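Local coordinates for protein SidF, inhibitor of growth family, member 3 (Legionella pneumophila subsp. pneumophila, PDB 4FYE) that acts as a Legionella phosphoinositide phosphatase, probably removing the 3-phosphate from phosphatidylinositol 3,4,5-trisphosphate in membranes, at residues A[262-267]-A[662-667]; A[602-607]-A[673-678]. The protein carries 1 engineered substitution. All coordinates share one frame; numbering follows the deposited sequence.

Contact 1 (A[262-267]-A[662-667])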
loop_
_atom_site.group_PDB
_atom_site.type_symbol
_atom_site.label_atom_id
_atom_site.label_comp_id
_atom_site.label_asym_id
_atom_site.label_seq_id
_atom_site.Cartn_x
_atom_site.Cartn_y
_atom_site.Cartn_z
ATOM N N ILE A 262 -11.984 9.510 10.539
ATOM C CA ILE A 262 -11.094 8.802 9.678
ATOM C C ILE A 262 -11.923 8.294 8.524
ATOM O O ILE A 262 -12.866 7.569 8.759
ATOM C CB ILE A 262 -10.387 7.666 10.457
ATOM C CG1 ILE A 262 -9.360 8.268 11.450
ATOM C CG2 ILE A 262 -9.608 6.783 9.501
ATOM C CD1 ILE A 262 -8.632 7.245 12.293
ATOM N N HIS A 263 -11.606 8.691 7.281
ATOM C CA HIS A 263 -12.378 8.238 6.103
ATOM C C HIS A 263 -11.699 7.107 5.363
ATOM O O HIS A 263 -12.302 6.500 4.492
ATOM C CB HIS A 263 -12.678 9.387 5.109
ATOM C CG HIS A 263 -13.127 10.663 5.770
ATOM N ND1 HIS A 263 -14.327 10.785 6.420
ATOM C CD2 HIS A 263 -12.487 11.900 5.901
ATOM C CE1 HIS A 263 -14.443 12.026 6.916
ATOM N NE2 HIS A 263 -13.317 12.706 6.615
ATOM N N HIS A 264 -10.451 6.810 5.683
ATOM C CA HIS A 264 -9.751 5.699 5.040
ATOM C C HIS A 264 -8.616 5.213 5.896
ATOM O O HIS A 264 -7.829 6.006 6.475
ATOM C CB HIS A 264 -9.237 6.105 3.667
ATOM C CG HIS A 264 -8.496 5.009 2.937
ATOM N ND1 HIS A 264 -9.126 3.977 2.352
ATOM C CD2 HIS A 264 -7.149 4.833 2.686
ATOM C CE1 HIS A 264 -8.247 3.164 1.772
ATOM N NE2 HIS A 264 -7.024 3.687 1.969
ATOM N N ASP A 265 -8.480 3.898 5.916
ATOM C CA ASP A 265 -7.511 3.207 6.719
ATOM C C ASP A 265 -7.104 1.879 5.992
ATOM O O ASP A 265 -7.893 0.920 5.943
ATOM C CB ASP A 265 -8.136 2.940 8.085
ATOM C CG ASP A 265 -7.173 2.177 9.025
ATOM O OD1 ASP A 265 -6.213 1.501 8.516
ATOM O OD2 ASP A 265 -7.351 2.290 10.267
ATOM N N SER A 266 -5.912 1.845 5.395
ATOM C CA SER A 266 -5.462 0.685 4.664
ATOM C C SER A 266 -3.956 0.691 4.638
ATOM O O SER A 266 -3.311 1.423 5.437
ATOM C CB SER A 266 -6.045 0.664 3.252
ATOM O OG SER A 266 -5.471 1.616 2.364
ATOM N N PHE A 267 -3.375 -0.112 3.744
ATOM C CA PHE A 267 -1.923 -0.219 3.705
ATOM C C PHE A 267 -1.351 0.249 2.395
ATOM O O PHE A 267 -1.840 -0.083 1.298
ATOM C CB PHE A 267 -1.449 -1.680 3.951
ATOM C CG PHE A 267 -1.518 -2.112 5.379
ATOM C CD1 PHE A 267 -0.607 -1.599 6.326
ATOM C CD2 PHE A 267 -2.491 -3.048 5.798
ATOM C CE1 PHE A 267 -0.662 -1.970 7.664
ATOM C CE2 PHE A 267 -2.550 -3.451 7.133
ATOM C CZ PHE A 267 -1.667 -2.874 8.082
ATOM N N GLY A 662 -8.180 9.336 -2.841
ATOM C CA GLY A 662 -8.856 10.525 -3.374
ATOM C C GLY A 662 -10.350 10.204 -3.456
ATOM O O GLY A 662 -11.223 11.039 -3.183
ATOM N N ASN A 663 -10.665 8.968 -3.810
ATOM C CA ASN A 663 -12.038 8.612 -3.934
ATOM C C ASN A 663 -12.678 8.517 -2.587
ATOM O O ASN A 663 -13.858 8.873 -2.445
ATOM C CB ASN A 663 -12.225 7.278 -4.675
ATOM C CG ASN A 663 -13.656 6.827 -4.629
ATOM O OD1 ASN A 663 -14.490 7.282 -5.416
ATOM N ND2 ASN A 663 -13.978 6.015 -3.636
ATOM N N ALA A 664 -11.930 8.018 -1.597
ATOM C CA ALA A 664 -12.458 8.003 -0.198
ATOM C C ALA A 664 -12.779 9.435 0.323
ATOM O O ALA A 664 -13.841 9.682 0.960
ATOM C CB ALA A 664 -11.445 7.335 0.723
ATOM N N LEU A 665 -11.865 10.384 0.061
ATOM C CA LEU A 665 -12.079 11.725 0.552
ATOM C C LEU A 665 -13.227 12.431 -0.201
ATOM O O LEU A 665 -14.053 13.106 0.373
ATOM C CB LEU A 665 -10.805 12.510 0.470
ATOM C CG LEU A 665 -9.770 12.158 1.549
ATOM C CD1 LEU A 665 -8.524 12.851 1.082
ATOM C CD2 LEU A 665 -10.143 12.652 2.965
ATOM N N TRP A 666 -13.269 12.273 -1.497
ATOM C CA TRP A 666 -14.302 12.886 -2.244
ATOM C C TRP A 666 -15.663 12.399 -1.756
ATOM O O TRP A 666 -16.586 13.174 -1.558
ATOM C CB TRP A 666 -14.082 12.549 -3.713
ATOM C CG TRP A 666 -15.169 13.121 -4.551
ATOM C CD1 TRP A 666 -16.318 12.489 -5.014
ATOM C CD2 TRP A 666 -15.258 14.483 -4.995
ATOM N NE1 TRP A 666 -17.079 13.334 -5.747
ATOM C CE2 TRP A 666 -16.533 14.586 -5.725
ATOM C CE3 TRP A 666 -14.492 15.622 -4.788
ATOM C CZ2 TRP A 666 -16.969 15.794 -6.293
ATOM C CZ3 TRP A 666 -14.940 16.830 -5.343
ATOM C CH2 TRP A 666 -16.139 16.913 -6.089
ATOM N N THR A 667 -15.804 11.111 -1.511
ATOM C CA THR A 667 -17.115 10.537 -1.176
ATOM C C THR A 667 -17.511 10.865 0.228
ATOM O O THR A 667 -18.659 11.216 0.502
ATOM C CB THR A 667 -17.058 9.017 -1.337
ATOM O OG1 THR A 667 -16.560 8.747 -2.658
ATOM C CG2 THR A 667 -18.427 8.391 -1.183
#
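H264 and A664 meet methylene to methyl: CB of H264 lies 3.9 Å from CB of A664, where the strand 262-267 runs nearly antiparallel to the helix segment 662-667, their axes 7.7 Å apart. From that CB, the H264 side chain puts CG anti to its backbone N (chi1 180°), and the imidazole then runs on to S266 of its own strand. At the tip, NE2 of H264 shares a 2.6 Å hydrogen bond with OG of S266, a hydroxyl that also bonds NZ of K644. This bond helps fix the rotation of a buried ring, while the methyl of A664 lies obliquely to it. H263, the residue before it, also turns its CB to the helix. The cause is a classic beta bulge: H263 and H264 both face A251 of strand 247-254, and the bulge brings two successive residues of the edge strand of the six-stranded sheet to bear on one helix. The helix 652-668 itself follows strand 641-645 through a loop, an order consistent with the P-loop layout of cysteine-based phosphatases. Toward the start of the strand segment, CD2 of the H263 imidazole meets CD2 of L665 at 3.8 Å, the two side chains crossing at about a right angle. L665 reaches it with one methyl branch at its end. The methyl of A664 also meets the carbonyl O of H263, at 4.0 Å from CB. One turn along, OG1 of T667 donates to O of N663 over 2.7 Å, tilted 21° from the carbonyl plane, and that oxygen also accepts from the backbone N of T667.

Contact 2 (A[602-607]-A[673-678])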
loop_
_atom_site.group_PDB
_atom_site.type_symbol
_atom_site.label_atom_id
_atom_site.label_comp_id
_atom_site.label_asym_id
_atom_site.label_seq_id
_atom_site.Cartn_x
_atom_site.Cartn_y
_atom_site.Cartn_z
ATOM N N SER A 602 -21.319 -0.462 -0.882
ATOM C CA SER A 602 -21.097 -1.855 -1.205
ATOM C C SER A 602 -21.716 -2.185 -2.530
ATOM O O SER A 602 -21.031 -2.663 -3.420
ATOM C CB SER A 602 -21.785 -2.721 -0.170
ATOM O OG SER A 602 -21.088 -2.718 1.060
ATOM N N CYS A 603 -23.011 -1.940 -2.685
ATOM C CA CYS A 603 -23.646 -2.228 -3.957
ATOM C C CYS A 603 -23.032 -1.421 -5.098
ATOM O O CYS A 603 -22.785 -1.960 -6.189
ATOM C CB CYS A 603 -25.140 -1.942 -3.887
ATOM S SG CYS A 603 -25.916 -2.993 -2.672
ATOM N N ALA A 604 -22.756 -0.139 -4.849
ATOM C CA ALA A 604 -22.289 0.710 -5.935
ATOM C C ALA A 604 -20.926 0.265 -6.351
ATOM O O ALA A 604 -20.699 0.141 -7.537
ATOM C CB ALA A 604 -22.315 2.189 -5.588
ATOM N N TYR A 605 -20.038 -0.028 -5.405
ATOM C CA TYR A 605 -18.688 -0.473 -5.782
ATOM C C TYR A 605 -18.737 -1.774 -6.562
ATOM O O TYR A 605 -18.136 -1.901 -7.622
ATOM C CB TYR A 605 -17.764 -0.607 -4.580
ATOM C CG TYR A 605 -17.373 0.741 -3.976
ATOM C CD1 TYR A 605 -16.872 1.781 -4.781
ATOM C CD2 TYR A 605 -17.465 0.961 -2.597
ATOM C CE1 TYR A 605 -16.509 2.991 -4.217
ATOM C CE2 TYR A 605 -17.132 2.175 -2.009
ATOM C CZ TYR A 605 -16.666 3.183 -2.812
ATOM O OH TYR A 605 -16.323 4.365 -2.227
ATOM N N LEU A 606 -19.507 -2.741 -6.079
ATOM C CA LEU A 606 -19.560 -4.001 -6.800
ATOM C C LEU A 606 -20.077 -3.830 -8.249
ATOM O O LEU A 606 -19.444 -4.245 -9.208
ATOM C CB LEU A 606 -20.457 -4.962 -6.063
ATOM C CG LEU A 606 -20.121 -6.461 -6.132
ATOM C CD1 LEU A 606 -21.449 -7.227 -6.220
ATOM C CD2 LEU A 606 -19.123 -6.897 -7.212
ATOM N N THR A 607 -21.232 -3.224 -8.426
ATOM C CA THR A 607 -21.787 -3.223 -9.767
ATOM C C THR A 607 -20.902 -2.491 -10.758
ATOM O O THR A 607 -20.889 -2.801 -11.931
ATOM C CB THR A 607 -23.179 -2.613 -9.782
ATOM O OG1 THR A 607 -23.097 -1.296 -9.241
ATOM C CG2 THR A 607 -24.071 -3.426 -8.920
ATOM N N GLY A 673 -22.539 11.134 1.723
ATOM C CA GLY A 673 -21.604 10.040 1.957
ATOM C C GLY A 673 -21.694 8.965 0.862
ATOM O O GLY A 673 -21.153 7.882 1.013
ATOM N N LEU A 674 -22.372 9.242 -0.242
ATOM C CA LEU A 674 -22.644 8.199 -1.235
ATOM C C LEU A 674 -21.794 8.241 -2.515
ATOM O O LEU A 674 -21.536 9.305 -3.111
ATOM C CB LEU A 674 -24.121 8.233 -1.622
ATOM C CG LEU A 674 -25.175 7.933 -0.538
ATOM C CD1 LEU A 674 -26.532 7.945 -1.248
ATOM C CD2 LEU A 674 -24.958 6.616 0.201
ATOM N N TYR A 675 -21.393 7.070 -2.977
ATOM C CA TYR A 675 -20.444 7.018 -4.079
ATOM C C TYR A 675 -21.066 7.310 -5.458
ATOM O O TYR A 675 -21.913 6.551 -5.897
ATOM C CB TYR A 675 -19.733 5.670 -4.058
ATOM C CG TYR A 675 -18.929 5.393 -5.286
ATOM C CD1 TYR A 675 -17.631 5.933 -5.425
ATOM C CD2 TYR A 675 -19.439 4.588 -6.310
ATOM C CE1 TYR A 675 -16.891 5.683 -6.540
ATOM C CE2 TYR A 675 -18.689 4.344 -7.458
ATOM C CZ TYR A 675 -17.419 4.891 -7.548
ATOM O OH TYR A 675 -16.654 4.673 -8.654
ATOM N N THR A 676 -20.610 8.376 -6.135
ATOM C CA THR A 676 -21.068 8.769 -7.505
ATOM C C THR A 676 -20.153 8.322 -8.660
ATOM O O THR A 676 -20.556 8.334 -9.827
ATOM C CB THR A 676 -21.179 10.303 -7.657
ATOM O OG1 THR A 676 -19.872 10.946 -7.542
ATOM C CG2 THR A 676 -22.135 10.852 -6.634
ATOM N N GLY A 677 -18.921 7.935 -8.358
ATOM C CA GLY A 677 -17.954 7.684 -9.437
ATOM C C GLY A 677 -17.295 8.938 -10.027
ATOM O O GLY A 677 -16.356 8.850 -10.829
ATOM N N GLU A 678 -17.754 10.116 -9.635
ATOM C CA GLU A 678 -17.187 11.338 -10.189
ATOM C C GLU A 678 -15.653 11.413 -10.135
ATOM O O GLU A 678 -15.019 11.765 -11.131
ATOM C CB GLU A 678 -17.765 12.559 -9.497
ATOM C CG GLU A 678 -17.999 13.753 -10.429
ATOM C CD GLU A 678 -19.166 14.612 -9.967
ATOM O OE1 GLU A 678 -19.711 14.352 -8.849
ATOM O OE2 GLU A 678 -19.534 15.546 -10.733
#
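Y675 sets CG anti to its backbone N (chi1 169°), while Y605 folds CG back beside its own N (chi1 -71°), and the two torsions bring the phenol rings together between helix 590-614 and the loop 673-678. The nearest atom of Y605 is CE1, which sits over one face of the Y675 ring, displaced toward the rim, 3.4 Å from CD1 of Y675. The planes make 46° and the ring centroids are 4.5 Å apart, a tilted pairing that is neither a parallel stack nor a T. A604, the residue before Y605, approaches from a different side, its CB lying 3.8 Å from CD2 of Y675 at the ring's edge and near its plane. The opposite face of Y675 is covered by its own loop, where the backbone N of G677 stands 3.4 Å above the plane and over the ring centre, so the phenol is clamped between the helix and the chain that carries it. G677 has a positive phi and occupies the N-cap position of helix 678-681. Just before it, OG1 of T676 accepts the backbone N-H of E678 at 3.1 Å in an ST turn. N601, on the same helix as Y605, grips the loop backbone from both ends of its amide: OD1 takes the N-H of Y675 and ND2 reaches O of G673. L630 of helix 626-637 packs on both tyrosines. The two segments meet mainly through carbon, though the Y605 hydroxyl also lies against CD1 and CB of Y675; buried there, that hydroxyl is probably satisfied by a hydrogen bond with ND2 of N663, which joins helix 652-668 to helix 590-614.

From the N terminus, strand 260-268 comes first, and contact 1 closes a long loop when helix 652-668 returns to it almost 400 residues later. Contact 2 opens inside that loop, at helix 590-614, and closes beyond it at 673-678, so the two closures cross. Their second segments lie in succession, helix end and following loop, and the contacts touch directly: besides the N663-Y605 link, OD1 of N663 packs on CE1 of Y675, and CG2 of T667 packs against O of G673. Helix 652-668 therefore has the edge of the six-stranded sheet at 262-267 and helix 590-614 at 602-607 as neighbours, with contact centres about 13 Å apart.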